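Local coordinates for Exo beta-1,2-glucooligosaccharide sophorohydrolase (non-reducing end) (Parabacteroides distasonis ATCC 8503, PDB 5Z06), which hydrolyses linear beta-1,2-glucan and beta-1,2-glucooligosaccharides of four or more units from the non-reducing end, releasing sophorose, at residues L190-L195 against Y257-D263; R203-W209 against N242-L248. All coordinates share one frame. Numbering follows the deposited sequence.

Contact 1. Residues L190-L195 against Y257-D263; sequences LNAPVL and YKVTAVD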
loop_
_atom_site.group_PDB
_atom_site.type_symbol
_atom_site.label_atom_id
_atom_site.label_comp_id
_atom_site.label_asym_id
_atom_site.label_seq_id
_atom_site.Cartn_x
_atom_site.Cartn_y
_atom_site.Cartn_z
ATOM N N LEU A 190 -4.815 23.015 -21.441
ATOM C CA LEU A 190 -3.770 22.396 -20.631
ATOM C C LEU A 190 -3.174 23.436 -19.686
ATOM O O LEU A 190 -2.225 24.142 -20.006
ATOM C CB LEU A 190 -2.706 21.781 -21.538
ATOM C CG LEU A 190 -1.669 20.858 -20.885
ATOM C CD1 LEU A 190 -2.290 19.584 -20.331
ATOM C CD2 LEU A 190 -0.576 20.508 -21.880
ATOM N N ASN A 191 -3.752 23.506 -18.498
ATOM C CA ASN A 191 -3.425 24.529 -17.525
ATOM C C ASN A 191 -2.461 23.986 -16.500
ATOM O O ASN A 191 -2.465 22.791 -16.191
ATOM C CB ASN A 191 -4.700 25.011 -16.835
ATOM C CG ASN A 191 -5.778 25.386 -17.833
ATOM O OD1 ASN A 191 -6.910 24.905 -17.768
ATOM N ND2 ASN A 191 -5.401 26.191 -18.812
ATOM N N ALA A 192 -1.620 24.878 -15.993
ATOM C CA ALA A 192 -0.777 24.583 -14.862
ATOM C C ALA A 192 -1.671 24.250 -13.676
ATOM O O ALA A 192 -2.707 24.907 -13.470
ATOM C CB ALA A 192 0.092 25.784 -14.519
ATOM N N PRO A 193 -1.289 23.227 -12.898
ATOM C CA PRO A 193 -1.951 23.101 -11.623
ATOM C C PRO A 193 -1.577 24.278 -10.733
ATOM O O PRO A 193 -0.502 24.868 -10.898
ATOM C CB PRO A 193 -1.381 21.796 -11.065
ATOM C CG PRO A 193 -0.051 21.663 -11.701
ATOM C CD PRO A 193 -0.221 22.227 -13.072
ATOM N N VAL A 194 -2.469 24.622 -9.814
ATOM C CA VAL A 194 -2.131 25.553 -8.749
ATOM C C VAL A 194 -1.215 24.807 -7.780
ATOM O O VAL A 194 -1.673 23.908 -7.096
ATOM C CB VAL A 194 -3.383 26.077 -8.006
ATOM C CG1 VAL A 194 -2.991 26.985 -6.837
ATOM C CG2 VAL A 194 -4.297 26.838 -8.971
ATOM N N LEU A 195 0.071 25.163 -7.764
ATOM C CA LEU A 195 1.034 24.658 -6.782
ATOM C C LEU A 195 0.910 25.441 -5.482
ATOM O O LEU A 195 1.165 26.652 -5.434
ATOM C CB LEU A 195 2.445 24.758 -7.343
ATOM C CG LEU A 195 3.597 24.016 -6.669
ATOM C CD1 LEU A 195 3.282 22.541 -6.509
ATOM C CD2 LEU A 195 4.847 24.200 -7.515
ATOM N N TYR A 257 10.467 24.640 -6.685
ATOM C CA TYR A 257 9.688 23.689 -7.458
ATOM C C TYR A 257 8.627 24.361 -8.316
ATOM O O TYR A 257 8.014 25.356 -7.936
ATOM C CB TYR A 257 9.026 22.665 -6.543
ATOM C CG TYR A 257 10.010 21.830 -5.793
ATOM C CD1 TYR A 257 10.498 20.649 -6.328
ATOM C CD2 TYR A 257 10.451 22.215 -4.535
ATOM C CE1 TYR A 257 11.418 19.870 -5.625
ATOM C CE2 TYR A 257 11.378 21.458 -3.831
ATOM C CZ TYR A 257 11.846 20.285 -4.375
ATOM O OH TYR A 257 12.726 19.523 -3.675
ATOM N N LYS A 258 8.399 23.737 -9.458
ATOM C CA LYS A 258 7.549 24.243 -10.491
ATOM C C LYS A 258 6.931 23.000 -11.086
ATOM O O LYS A 258 7.633 22.011 -11.339
ATOM C CB LYS A 258 8.428 24.921 -11.527
ATOM C CG LYS A 258 7.889 26.179 -12.152
ATOM C CD LYS A 258 9.024 26.954 -12.828
ATOM C CE LYS A 258 9.810 26.064 -13.792
ATOM N NZ LYS A 258 10.634 26.841 -14.751
ATOM N N VAL A 259 5.631 23.039 -11.323
ATOM C CA VAL A 259 4.950 21.875 -11.852
ATOM C C VAL A 259 4.193 22.256 -13.115
ATOM O O VAL A 259 3.534 23.295 -13.169
ATOM C CB VAL A 259 4.004 21.304 -10.792
ATOM C CG1 VAL A 259 3.216 20.116 -11.338
ATOM C CG2 VAL A 259 4.807 20.908 -9.561
ATOM N N THR A 260 4.279 21.396 -14.122
ATOM C CA THR A 260 3.477 21.543 -15.338
ATOM C C THR A 260 2.570 20.327 -15.480
ATOM O O THR A 260 2.832 19.298 -14.873
ATOM C CB THR A 260 4.373 21.646 -16.596
ATOM O OG1 THR A 260 5.102 20.435 -16.770
ATOM C CG2 THR A 260 5.366 22.801 -16.489
ATOM N N ALA A 261 1.502 20.476 -16.270
ATOM C CA ALA A 261 0.651 19.360 -16.706
ATOM C C ALA A 261 1.009 18.968 -18.131
ATOM O O ALA A 261 1.184 19.822 -18.993
ATOM C CB ALA A 261 -0.815 19.737 -16.623
ATOM N N VAL A 262 1.107 17.668 -18.371
ATOM C CA VAL A 262 1.492 17.123 -19.662
ATOM C C VAL A 262 0.330 16.269 -20.146
ATOM O O VAL A 262 -0.163 15.432 -19.399
ATOM C CB VAL A 262 2.764 16.273 -19.538
ATOM C CG1 VAL A 262 3.185 15.676 -20.876
ATOM C CG2 VAL A 262 3.890 17.112 -18.956
ATOM N N ASP A 263 -0.119 16.498 -21.384
ATOM C CA ASP A 263 -1.196 15.697 -21.972
ATOM C C ASP A 263 -0.605 14.489 -22.672
ATOM O O ASP A 263 0.622 14.356 -22.759
ATOM C CB ASP A 263 -2.097 16.545 -22.901
ATOM C CG ASP A 263 -1.410 17.000 -24.200
ATOM O OD1 ASP A 263 -0.466 16.352 -24.689
ATOM O OD2 ASP A 263 -1.852 18.034 -24.740
#

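Contact 2. Residues R203-W209 against N242-L248; sequences RHIDIKW and NRYTDFL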
loop_
_atom_site.group_PDB
_atom_site.type_symbol
_atom_site.label_atom_id
_atom_site.label_comp_id
_atom_site.label_asym_id
_atom_site.label_seq_id
_atom_site.Cartn_x
_atom_site.Cartn_y
_atom_site.Cartn_z
ATOM N N ARG A 203 14.871 15.585 5.221
ATOM C CA ARG A 203 15.485 14.970 4.053
ATOM C C ARG A 203 14.653 15.140 2.811
ATOM O O ARG A 203 15.052 14.690 1.724
ATOM C CB ARG A 203 15.689 13.488 4.320
ATOM C CG ARG A 203 16.407 13.196 5.618
ATOM C CD ARG A 203 17.789 13.784 5.606
ATOM N NE ARG A 203 18.485 13.454 6.837
ATOM C CZ ARG A 203 19.788 13.244 6.940
ATOM N NH1 ARG A 203 20.572 13.330 5.876
ATOM N NH2 ARG A 203 20.315 12.956 8.117
ATOM N N HIS A 204 13.510 15.806 2.936
ATOM C CA HIS A 204 12.644 15.912 1.797
ATOM C C HIS A 204 11.796 17.133 1.847
ATOM O O HIS A 204 11.631 17.726 2.903
ATOM C CB HIS A 204 11.771 14.675 1.660
ATOM C CG HIS A 204 10.554 14.720 2.501
ATOM N ND1 HIS A 204 10.586 14.479 3.853
ATOM C CD2 HIS A 204 9.267 14.996 2.185
ATOM C CE1 HIS A 204 9.363 14.605 4.334
ATOM N NE2 HIS A 204 8.548 14.920 3.345
ATOM N N ILE A 205 11.284 17.482 0.669
ATOM C CA ILE A 205 10.326 18.532 0.499
ATOM C C ILE A 205 9.115 17.933 -0.173
ATOM O O ILE A 205 9.221 17.240 -1.178
ATOM C CB ILE A 205 10.873 19.695 -0.338
ATOM C CG1 ILE A 205 12.129 20.234 0.339
ATOM C CG2 ILE A 205 9.790 20.769 -0.497
ATOM C CD1 ILE A 205 12.876 21.283 -0.445
ATOM N N ASP A 206 7.966 18.206 0.410
ATOM C CA ASP A 206 6.701 17.805 -0.154
ATOM C C ASP A 206 6.116 18.979 -0.869
ATOM O O ASP A 206 5.985 20.051 -0.279
ATOM C CB ASP A 206 5.747 17.382 0.959
ATOM C CG ASP A 206 6.049 16.009 1.472
ATOM O OD1 ASP A 206 6.376 15.152 0.626
ATOM O OD2 ASP A 206 5.937 15.787 2.703
ATOM N N ILE A 207 5.745 18.775 -2.124
ATOM C CA ILE A 207 4.945 19.756 -2.821
ATOM C C ILE A 207 3.582 19.162 -3.091
ATOM O O ILE A 207 3.423 17.949 -3.162
ATOM C CB ILE A 207 5.629 20.320 -4.094
ATOM C CG1 ILE A 207 5.725 19.281 -5.205
ATOM C CG2 ILE A 207 6.997 20.901 -3.722
ATOM C CD1 ILE A 207 6.396 19.781 -6.485
ATOM N N LYS A 208 2.609 20.052 -3.210
ATOM C CA LYS A 208 1.229 19.703 -3.417
ATOM C C LYS A 208 0.620 20.755 -4.323
ATOM O O LYS A 208 0.941 21.960 -4.223
ATOM C CB LYS A 208 0.462 19.695 -2.085
ATOM C CG LYS A 208 -0.917 19.026 -2.192
ATOM C CD LYS A 208 -1.838 19.311 -1.008
ATOM C CE LYS A 208 -3.206 18.645 -1.188
ATOM N NZ LYS A 208 -4.004 19.149 -2.341
ATOM N N TRP A 209 -0.275 20.293 -5.181
ATOM C CA TRP A 209 -0.938 21.149 -6.128
ATOM C C TRP A 209 -2.418 20.751 -6.264
ATOM O O TRP A 209 -2.821 19.684 -5.786
ATOM C CB TRP A 209 -0.195 21.097 -7.466
ATOM C CG TRP A 209 -0.114 19.718 -8.073
ATOM C CD1 TRP A 209 -1.081 19.102 -8.791
ATOM C CD2 TRP A 209 0.980 18.785 -7.994
ATOM N NE1 TRP A 209 -0.661 17.855 -9.194
ATOM C CE2 TRP A 209 0.596 17.630 -8.714
ATOM C CE3 TRP A 209 2.248 18.818 -7.403
ATOM C CZ2 TRP A 209 1.427 16.504 -8.846
ATOM C CZ3 TRP A 209 3.082 17.703 -7.543
ATOM C CH2 TRP A 209 2.664 16.562 -8.253
ATOM N N ASN A 242 -1.741 14.199 -6.624
ATOM C CA ASN A 242 -1.567 15.664 -6.667
ATOM C C ASN A 242 -0.485 16.161 -5.708
ATOM O O ASN A 242 -0.604 17.212 -5.051
ATOM C CB ASN A 242 -2.882 16.368 -6.331
ATOM C CG ASN A 242 -3.971 16.058 -7.328
ATOM O OD1 ASN A 242 -3.729 15.922 -8.541
ATOM N ND2 ASN A 242 -5.185 15.926 -6.821
ATOM N N ARG A 243 0.604 15.417 -5.675
ATOM C CA ARG A 243 1.546 15.541 -4.622
ATOM C C ARG A 243 2.842 14.964 -5.078
ATOM O O ARG A 243 2.840 13.960 -5.771
ATOM C CB ARG A 243 1.051 14.709 -3.460
ATOM C CG ARG A 243 1.264 15.427 -2.199
ATOM C CD ARG A 243 0.920 14.569 -1.001
ATOM N NE ARG A 243 0.157 15.421 -0.133
ATOM C CZ ARG A 243 0.630 16.486 0.500
ATOM N NH1 ARG A 243 1.911 16.824 0.457
ATOM N NH2 ARG A 243 -0.201 17.192 1.232
ATOM N N TYR A 244 3.947 15.569 -4.676
ATOM C CA TYR A 244 5.236 15.006 -4.989
ATOM C C TYR A 244 6.167 15.157 -3.804
ATOM O O TYR A 244 6.232 16.225 -3.188
ATOM C CB TYR A 244 5.823 15.647 -6.241
ATOM C CG TYR A 244 7.249 15.247 -6.439
ATOM C CD1 TYR A 244 7.578 13.918 -6.689
ATOM C CD2 TYR A 244 8.276 16.180 -6.329
ATOM C CE1 TYR A 244 8.892 13.521 -6.841
ATOM C CE2 TYR A 244 9.591 15.801 -6.501
ATOM C CZ TYR A 244 9.893 14.481 -6.750
ATOM O OH TYR A 244 11.198 14.137 -6.905
ATOM N N THR A 245 6.855 14.061 -3.497
ATOM C CA THR A 245 7.792 13.991 -2.421
ATOM C C THR A 245 9.193 13.955 -3.003
ATOM O O THR A 245 9.605 12.971 -3.616
ATOM C CB THR A 245 7.494 12.770 -1.546
ATOM O OG1 THR A 245 6.285 13.019 -0.814
ATOM C CG2 THR A 245 8.625 12.511 -0.572
ATOM N N ASP A 246 9.924 15.045 -2.802
ATOM C CA ASP A 246 11.246 15.150 -3.324
ATOM C C ASP A 246 12.201 14.829 -2.218
ATOM O O ASP A 246 12.445 15.660 -1.340
ATOM C CB ASP A 246 11.544 16.544 -3.844
ATOM C CG ASP A 246 12.784 16.571 -4.709
ATOM O OD1 ASP A 246 12.990 15.617 -5.497
ATOM O OD2 ASP A 246 13.560 17.542 -4.597
ATOM N N PHE A 247 12.758 13.631 -2.274
ATOM C CA PHE A 247 13.706 13.227 -1.283
ATOM C C PHE A 247 15.088 13.749 -1.666
ATOM O O PHE A 247 15.749 13.168 -2.499
ATOM C CB PHE A 247 13.724 11.712 -1.111
ATOM C CG PHE A 247 14.425 11.296 0.133
ATOM C CD1 PHE A 247 15.796 11.084 0.134
ATOM C CD2 PHE A 247 13.730 11.195 1.316
ATOM C CE1 PHE A 247 16.446 10.710 1.295
ATOM C CE2 PHE A 247 14.374 10.855 2.481
ATOM C CZ PHE A 247 15.736 10.598 2.475
ATOM N N LEU A 248 15.510 14.834 -1.039
ATOM C CA LEU A 248 16.836 15.418 -1.277
ATOM C C LEU A 248 17.926 14.655 -0.566
ATOM O O LEU A 248 19.052 14.633 -1.024
ATOM C CB LEU A 248 16.886 16.882 -0.811
ATOM C CG LEU A 248 15.882 17.760 -1.553
ATOM C CD1 LEU A 248 15.660 19.065 -0.810
ATOM C CD2 LEU A 248 16.356 18.004 -2.974
HETATM O O HOH W 1 4.175 15.530 -1.042
#

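Contact 1. Residues L190-L195 against Y257-D263
At the start of Y257-D263, CD2 of L195 lies 3.4 Å from O of Y257. The ring of Y257 leads away from L190-L195, and its hydroxyl probably hydrogen-bonds to D246. The CA-to-CB bond of K258 points away, as suits a charged residue that forms a salt bridge with D271. V259 faces the partner: its CG2 lies 3.8 Å from CD1 of L195, and its CG1 3.6 Å from CG of P193. A beta-branched valine fits a strand here because both methyls find apolar neighbours. The two segments run roughly antiparallel, 157° apart, but L190-P193 is the loop leading into strand 194-200 of one sheet, whereas Y257-D263 follows strand 254-262 of the other, in a sandwich whose strand order resembles a fibronectin type III domain; side chains rather than backbone hydrogen bonds join them. T260 again points away, its hydroxyl hydrogen-bonded to E268, although its CA is only 5.3 Å from that of A192. At A261 a small residue lets the backbones approach: CB of A261 is 3.5 Å from O of N191 and 4.4 Å from CD of P193. Proline suits this place, since its nitrogen carries no proton needing an acceptor. L190 spans the last positions, with CD2 3.5 Å from O of A261. Beyond V262, which points away, D263 turns its CB toward CD1 of L190, 4.0 Å distant, while its carboxylate reaches N267.

Contact 2. Residues R203-W209 against N242-L248
An antiparallel strand pair in a beta sandwich of fibronectin type III-like topology brings R203-W209 and N242-L248 together, strand 243-247 forming one edge of the three-stranded sheet. In the hydrogen-bonded pairs, I205 N donates to D246 O (3.0 Å) and D246 N to I205 O (2.8 Å), while I207 N donates to Y244 O (2.8 Å) and Y244 N to I207 O (2.9 Å). W209 N to N242 O (3.1 Å) extends the pattern. I205, I207, Y244 and D246 face the other sheet; I207 and Y244 both rest on I222, apolar bulk suited to the sandwich interior. D246 is tolerated there because OD1 accepts from Y244 OH (2.7 Å) and its other oxygen meets R224 and Y257.

The opposite face, bearing H204, D206, K208, R243, T245 and F247, is largely polar and looks toward the helical part of the chain. H204 NE2 donates to D206 OD2 (2.8 Å), which also forms a salt bridge with R297, and H204 ND1 hydrogen-bonds to Y635. R243 pairs with E301, its guanidinium lying flat against K208. At the W209-N242 end of the pair, N242 CB packs over the indole, 4.2 Å from the centroid of the W209 five-membered ring, a CH-pi contact. In the non-hydrogen-bonded pair D206-T245, the short side chain of T245 allows a direct cross-strand hydrogen bond, OG1 of T245 donating to OD1 of D206 at 2.6 Å.

From the N terminus, the chain passes through L190-L195 into strand 194-200, then turns into strand 204-210, which contact 2 later joins to strand 243-247 after an excursion through strands 219-225 and 232-237 of the opposing sheet. The chain next enters strand 254-262, whose end meets L190-L195 in contact 1. Contact 2 therefore closes the inner loop and contact 1 the outer one: the former builds one sheet, the latter packs that sheet's entry segment against the other. They meet where P193 CB lies 3.5 Å from W209 CD1, and again across the sandwich, where Y257 OH probably hydrogen-bonds D246 OD2 at 2.3 Å.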